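Long-range contact in uncharacterized protein (Enterococcus faecalis, PDB 3D3Y), which is of unknown function but is probably related to the M16 zinc metallopeptidases: residues V29-R34 and A197-D202. Numbering follows the deposited sequence.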
ATOM      1  N   VAL A  29      14.357  -5.154  -3.071  1.00 33.92           N
ATOM      2  CA  VAL A  29      14.427  -4.793  -4.474  1.00 32.59           C
ATOM      3  C   VAL A  29      13.023  -4.354  -4.906  1.00 33.98           C
ATOM      4  O   VAL A  29      12.061  -5.166  -4.862  1.00 32.90           O
ATOM      5  CB  VAL A  29      14.906  -5.949  -5.335  1.00 33.60           C
ATOM      6  CG1 VAL A  29      15.146  -5.469  -6.784  1.00 32.20           C
ATOM      7  CG2 VAL A  29      16.189  -6.563  -4.736  1.00 33.71           C
ATOM      8  N   ARG A  30      12.897  -3.076  -5.277  1.00 31.74           N
ATOM      9  CA  ARG A  30      11.577  -2.541  -5.609  1.00 32.96           C
ATOM     10  C   ARG A  30      11.489  -2.119  -7.081  1.00 32.25           C
ATOM     11  O   ARG A  30      12.235  -1.222  -7.539  1.00 32.09           O
ATOM     12  CB  ARG A  30      11.158  -1.428  -4.636  1.00 32.04           C
ATOM     13  CG  ARG A  30       9.780  -0.806  -4.965  1.00 34.45           C
ATOM     14  CD  ARG A  30       9.158  -0.023  -3.782  1.00 35.18           C
ATOM     15  NE  ARG A  30       8.732  -0.901  -2.693  1.00 35.15           N
ATOM     16  CZ  ARG A  30       8.610  -0.522  -1.418  1.00 36.87           C
ATOM     17  NH1 ARG A  30       8.882   0.736  -1.040  1.00 38.59           N
ATOM     18  NH2 ARG A  30       8.192  -1.408  -0.515  1.00 36.61           N
ATOM     19  N   PHE A  31      10.645  -2.827  -7.831  1.00 32.50           N
ATOM     20  CA  PHE A  31      10.348  -2.466  -9.229  1.00 32.64           C
ATOM     21  C   PHE A  31       9.152  -1.509  -9.265  1.00 32.74           C
ATOM     22  O   PHE A  31       8.108  -1.774  -8.687  1.00 32.81           O
ATOM     23  CB  PHE A  31      10.025  -3.694 -10.080  1.00 33.49           C
ATOM     24  CG  PHE A  31      11.161  -4.682 -10.208  1.00 33.11           C
ATOM     25  CD1 PHE A  31      11.833  -4.829 -11.429  1.00 32.37           C
ATOM     26  CD2 PHE A  31      11.546  -5.467  -9.120  1.00 31.30           C
ATOM     27  CE1 PHE A  31      12.883  -5.734 -11.563  1.00 32.21           C
ATOM     28  CE2 PHE A  31      12.568  -6.389  -9.248  1.00 34.06           C
ATOM     29  CZ  PHE A  31      13.240  -6.512 -10.493  1.00 33.75           C
ATOM     30  N   ASN A  32       9.316  -0.378  -9.929  1.00 32.88           N
ATOM     31  CA  ASN A  32       8.334   0.695  -9.862  1.00 32.62           C
ATOM     32  C   ASN A  32       7.816   0.936 -11.269  1.00 32.68           C
ATOM     33  O   ASN A  32       8.617   1.063 -12.204  1.00 32.88           O
ATOM     34  CB  ASN A  32       9.020   1.944  -9.288  1.00 32.66           C
ATOM     35  CG  ASN A  32       8.039   3.069  -8.914  1.00 35.03           C
ATOM     36  OD1 ASN A  32       7.278   3.586  -9.757  1.00 31.49           O
ATOM     37  ND2 ASN A  32       8.073   3.460  -7.646  1.00 33.55           N
ATOM     38  N   THR A  33       6.490   0.987 -11.421  1.00 33.09           N
ATOM     39  CA  THR A  33       5.854   1.262 -12.722  1.00 34.01           C
ATOM     40  C   THR A  33       4.608   2.126 -12.519  1.00 34.11           C
ATOM     41  O   THR A  33       4.086   2.214 -11.406  1.00 33.24           O
ATOM     42  CB  THR A  33       5.483  -0.051 -13.470  1.00 33.93           C
ATOM     43  OG1 THR A  33       5.285   0.235 -14.863  1.00 36.62           O
ATOM     44  CG2 THR A  33       4.202  -0.686 -12.880  1.00 34.12           C
ATOM     45  N   ARG A  34       4.135   2.764 -13.582  1.00 33.57           N
ATOM     46  CA  ARG A  34       2.827   3.447 -13.537  1.00 34.82           C
ATOM     47  C   ARG A  34       1.694   2.450 -13.225  1.00 33.56           C
ATOM     48  O   ARG A  34       1.666   1.341 -13.766  1.00 33.28           O
ATOM     49  CB  ARG A  34       2.564   4.181 -14.871  1.00 35.01           C
ATOM     50  CG  ARG A  34       1.295   5.046 -14.912  1.00 38.06           C
ATOM     51  CD  ARG A  34       1.032   5.636 -16.339  1.00 38.07           C
ATOM     52  NE  ARG A  34       0.507   4.590 -17.225  1.00 46.71           N
ATOM     53  CZ  ARG A  34      -0.750   4.131 -17.192  1.00 49.74           C
ATOM     54  NH1 ARG A  34      -1.634   4.636 -16.340  1.00 51.65           N
ATOM     55  NH2 ARG A  34      -1.135   3.167 -18.023  1.00 52.49           N
ATOM     56  N   ALA A 197      12.924  -5.444 -18.074  1.00 32.81           N
ATOM     57  CA  ALA A 197      13.534  -4.475 -18.980  1.00 32.96           C
ATOM     58  C   ALA A 197      13.127  -3.009 -18.771  1.00 32.92           C
ATOM     59  O   ALA A 197      13.889  -2.124 -19.101  1.00 33.47           O
ATOM     60  CB  ALA A 197      13.301  -4.905 -20.418  1.00 33.01           C
ATOM     61  N   GLU A 198      11.937  -2.754 -18.215  1.00 33.65           N
ATOM     62  CA  GLU A 198      11.323  -1.402 -18.243  1.00 34.01           C
ATOM     63  C   GLU A 198      11.133  -0.660 -16.894  1.00 33.37           C
ATOM     64  O   GLU A 198      11.107   0.571 -16.864  1.00 33.92           O
ATOM     65  CB  GLU A 198       9.979  -1.439 -19.009  1.00 34.33           C
ATOM     66  CG  GLU A 198      10.064  -2.172 -20.351  1.00 36.68           C
ATOM     67  CD  GLU A 198       8.904  -1.880 -21.306  1.00 36.31           C
ATOM     68  OE1 GLU A 198       7.807  -1.457 -20.867  1.00 36.80           O
ATOM     69  OE2 GLU A 198       9.104  -2.105 -22.507  1.00 40.21           O
ATOM     70  N   ASP A 199      10.991  -1.385 -15.796  1.00 32.58           N
ATOM     71  CA  ASP A 199      10.629  -0.734 -14.538  1.00 33.04           C
ATOM     72  C   ASP A 199      11.830   0.028 -13.982  1.00 32.88           C
ATOM     73  O   ASP A 199      12.987  -0.369 -14.204  1.00 32.27           O
ATOM     74  CB  ASP A 199      10.176  -1.762 -13.484  1.00 31.92           C
ATOM     75  CG  ASP A 199       8.694  -2.196 -13.617  1.00 33.97           C
ATOM     76  OD1 ASP A 199       8.047  -2.094 -14.703  1.00 33.67           O
ATOM     77  OD2 ASP A 199       8.175  -2.704 -12.580  1.00 34.32           O
ATOM     78  N   GLN A 200      11.559   1.109 -13.248  1.00 32.60           N
ATOM     79  CA  GLN A 200      12.593   1.735 -12.421  1.00 32.99           C
ATOM     80  C   GLN A 200      12.848   0.799 -11.246  1.00 32.90           C
ATOM     81  O   GLN A 200      11.908   0.288 -10.625  1.00 33.74           O
ATOM     82  CB  GLN A 200      12.176   3.131 -11.948  1.00 31.80           C
ATOM     83  CG  GLN A 200      12.197   4.188 -13.084  1.00 33.15           C
ATOM     84  CD  GLN A 200      11.213   3.833 -14.199  1.00 34.47           C
ATOM     85  OE1 GLN A 200      10.020   3.611 -13.950  1.00 34.55           O
ATOM     86  NE2 GLN A 200      11.710   3.774 -15.432  1.00 34.51           N
ATOM     87  N   VAL A 201      14.117   0.544 -10.958  1.00 32.54           N
ATOM     88  CA  VAL A 201      14.464  -0.439  -9.935  1.00 31.12           C
ATOM     89  C   VAL A 201      15.290   0.275  -8.875  1.00 31.48           C
ATOM     90  O   VAL A 201      16.222   1.013  -9.206  1.00 29.94           O
ATOM     91  CB  VAL A 201      15.285  -1.618 -10.547  1.00 32.28           C
ATOM     92  CG1 VAL A 201      15.645  -2.654  -9.462  1.00 29.23           C
ATOM     93  CG2 VAL A 201      14.489  -2.308 -11.648  1.00 32.08           C
ATOM     94  N   ASP A 202      14.928   0.078  -7.612  1.00 30.52           N
ATOM     95  CA  ASP A 202      15.724   0.622  -6.510  1.00 31.48           C
ATOM     96  C   ASP A 202      15.965  -0.486  -5.493  1.00 30.77           C
ATOM     97  O   ASP A 202      15.065  -1.260  -5.154  1.00 31.41           O
ATOM     98  CB  ASP A 202      15.058   1.867  -5.888  1.00 31.12           C
ATOM     99  CG  ASP A 202      15.163   3.075  -6.787  1.00 33.61           C
ATOM    100  OD1 ASP A 202      16.186   3.789  -6.724  1.00 36.08           O
ATOM    101  OD2 ASP A 202      14.234   3.294  -7.597  1.00 37.32           O
TER
HETATM  102  O   HOH W   1      11.810   1.634  -7.399  1.00 28.21           O
HETATM  103  O   HOH W   2       7.455   4.255 -12.411  1.00 27.28           O
HETATM  104  O   HOH W   3       7.531   0.028 -16.230  1.00 29.50           O
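An antiparallel strand pair in the centre of a six-stranded mixed sheet is made here by R30, F31 and N32 with D202, V201 and Q200, just where helix 185-198 gives way to strand 200-207. R30 and D202 exchange two backbone bonds, R30 N to D202 O being short (2.8 Å) and nearly straight at 170°. N32 and Q200 form the next hydrogen-bonded pair; N32 N reaches Q200 O at 2.8 Å, whereas the return bond from Q200 N to N32 O is longer and more bent (136°). F31 and V201 form the non-hydrogen-bonded pair between them, and their side chains run alongside each other off the same face. The V201 methyl CG2 approaches F31 CD1 obliquely at 3.7 Å, while V201 CG1, anti to the backbone N (chi1 -180°), meets V29 CG1 at 3.9 Å. D199, the first residue past the helix, sets its CB at the edge of the F31 ring, near the ring plane. Its carboxylate lies against strand 24-34: OD2 sits 3.3 Å from F31 CB and is salt-bridged to R43, and OD1 accepts from a water that also bonds T33 OG1. On the face of R30, N32, Q200 and D202, a water donates to N32 OD1 (2.7 Å) and to Q200 OE1 (3.1 Å), joining two acceptors. N32 ND2 bonds Y376, and Q200 NE2 the carbonyl of E227; R30 is salt-bridged to E373 and hydrogen-bonded to N89, D202 salt-bridged to K230 and hydrogen-bonded to H15. This strand pair thus has V29, F31 and V201 on one face, F31 packing on M195 and L196 of helix 185-198, and on the other buried polar side chains whose charges and amides find partners beyond the two strands and in water.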